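Local atomic coordinates of tryptophan synthase alpha-subunit (Pyrococcus furiosus, PDB entry 1GEQ), a protein that catalyses the aldol cleavage of indoleglycerol phosphate to indole and glyceraldehyde 3-phosphate, the alpha-subunit half-reaction in the last step of tryptophan biosynthesis. Residues 70-75 / 107-112. Numbering follows the deposited sequence.
Sequences WIVKEF and SGVDGI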
# COMPACT_ATOMS: atom_id res chain seq x y z
N TRP A 70 6.04 -6.32 -14.37
CA TRP A 70 6.34 -5.55 -15.57
C TRP A 70 6.20 -4.06 -15.26
O TRP A 70 7.04 -3.25 -15.64
CB TRP A 70 5.37 -5.92 -16.70
CG TRP A 70 5.51 -5.07 -17.93
CD1 TRP A 70 6.34 -5.29 -19.00
CD2 TRP A 70 4.82 -3.84 -18.22
NE1 TRP A 70 6.21 -4.28 -19.92
CE2 TRP A 70 5.29 -3.37 -19.46
CE3 TRP A 70 3.86 -3.08 -17.52
CZ2 TRP A 70 4.82 -2.19 -20.05
CZ3 TRP A 70 3.40 -1.90 -18.10
CH2 TRP A 70 3.88 -1.47 -19.35
N ILE A 71 5.12 -3.72 -14.57
CA ILE A 71 4.84 -2.34 -14.18
C ILE A 71 6.00 -1.75 -13.38
O ILE A 71 6.49 -0.67 -13.69
CB ILE A 71 3.54 -2.26 -13.35
CG1 ILE A 71 2.34 -2.57 -14.24
CG2 ILE A 71 3.40 -0.88 -12.73
CD1 ILE A 71 1.01 -2.63 -13.51
N VAL A 72 6.43 -2.48 -12.35
CA VAL A 72 7.52 -2.03 -11.50
C VAL A 72 8.83 -1.93 -12.28
O VAL A 72 9.57 -0.96 -12.13
CB VAL A 72 7.74 -3.00 -10.31
CG1 VAL A 72 8.98 -2.60 -9.53
CG2 VAL A 72 6.52 -2.98 -9.40
N LYS A 73 9.10 -2.92 -13.11
CA LYS A 73 10.32 -2.92 -13.90
C LYS A 73 10.37 -1.66 -14.76
O LYS A 73 11.37 -0.94 -14.76
CB LYS A 73 10.38 -4.15 -14.80
CG LYS A 73 11.75 -4.46 -15.33
CD LYS A 73 11.69 -5.38 -16.54
CE LYS A 73 11.06 -4.68 -17.73
NZ LYS A 73 9.82 -5.37 -18.21
N GLU A 74 9.29 -1.39 -15.49
CA GLU A 74 9.21 -0.21 -16.34
C GLU A 74 9.32 1.07 -15.55
O GLU A 74 9.95 2.03 -15.98
CB GLU A 74 7.91 -0.22 -17.14
CG GLU A 74 7.95 -1.15 -18.32
CD GLU A 74 8.97 -0.69 -19.35
OE1 GLU A 74 9.70 -1.55 -19.89
OE2 GLU A 74 9.04 0.53 -19.61
N PHE A 75 8.68 1.10 -14.38
CA PHE A 75 8.72 2.27 -13.53
C PHE A 75 10.15 2.52 -13.05
O PHE A 75 10.59 3.67 -12.97
CB PHE A 75 7.80 2.06 -12.33
CG PHE A 75 7.77 3.22 -11.38
CD1 PHE A 75 7.11 4.40 -11.73
CD2 PHE A 75 8.38 3.14 -10.14
CE1 PHE A 75 7.07 5.48 -10.84
CE2 PHE A 75 8.36 4.21 -9.26
CZ PHE A 75 7.70 5.38 -9.60
N SER A 107 12.66 -7.38 -9.86
CA SER A 107 11.96 -6.34 -10.62
C SER A 107 12.19 -4.93 -10.06
O SER A 107 11.99 -3.94 -10.77
CB SER A 107 10.46 -6.63 -10.64
OG SER A 107 10.21 -7.92 -11.17
N GLY A 108 12.59 -4.85 -8.80
CA GLY A 108 12.83 -3.55 -8.19
C GLY A 108 11.93 -3.21 -7.02
O GLY A 108 11.89 -2.06 -6.57
N VAL A 109 11.20 -4.20 -6.52
CA VAL A 109 10.29 -4.00 -5.38
C VAL A 109 11.11 -3.85 -4.09
O VAL A 109 12.03 -4.61 -3.85
CB VAL A 109 9.32 -5.20 -5.22
CG1 VAL A 109 8.53 -5.05 -3.91
CG2 VAL A 109 8.38 -5.26 -6.41
N ASP A 110 10.75 -2.87 -3.27
CA ASP A 110 11.48 -2.63 -2.02
C ASP A 110 10.87 -3.32 -0.80
O ASP A 110 11.59 -3.89 0.03
CB ASP A 110 11.57 -1.13 -1.77
CG ASP A 110 12.19 -0.39 -2.93
OD1 ASP A 110 11.45 0.31 -3.65
OD2 ASP A 110 13.41 -0.54 -3.13
N GLY A 111 9.55 -3.28 -0.70
CA GLY A 111 8.90 -3.91 0.43
C GLY A 111 7.66 -4.67 0.03
O GLY A 111 7.16 -4.52 -1.08
N ILE A 112 7.17 -5.51 0.95
CA ILE A 112 5.98 -6.29 0.67
C ILE A 112 5.02 -6.34 1.85
O ILE A 112 5.43 -6.41 3.02
CB ILE A 112 6.32 -7.73 0.25
CG1 ILE A 112 5.05 -8.47 -0.16
CG2 ILE A 112 7.02 -8.45 1.39
CD1 ILE A 112 5.28 -9.62 -1.10
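V72 reaches from helix 65-76 onto the backbone where helix 97-107 ends. Its CG1, anti to the backbone N (chi1 173°), lies 3.5 Å from S107 O and 3.9 Å from G108 C, over the main chain as it leaves the helix. V109 CG2 faces both methyls of V72, nearly equidistant from them (4.1 Å to V72 CG1 and 4.2 Å to V72 CG2); the two side chains cross at about a right angle. S107 contributes mainly through its carbonyl: S107 O also comes within 3.7 Å of K73 CA, while the lysine side chain leads off from the contact. The hydroxyl OG of S107 is hydrogen-bonded back to E103 O in its own helix. No hydrogen bond joins the two segments, so they meet by van der Waals contact alone. G108 closes helix 97-107 in a Schellman motif with positive phi (117°), where a CB would be jammed against S107 O and would also approach V72 CG1. Beyond the turn, R76, the last residue of helix 65-76, hydrogen-bonds through NE to G108 O and forms a salt bridge through NH2 with D110 OD1, which also accepts a hydrogen bond from I83 N. V72 also packs on L37 of strand 35-38 and V109 on A104. The contact sets helix 65-76 against the C-terminal end of helix 97-107 and the turn into strand 111-114, in the TIM barrel's outer layer.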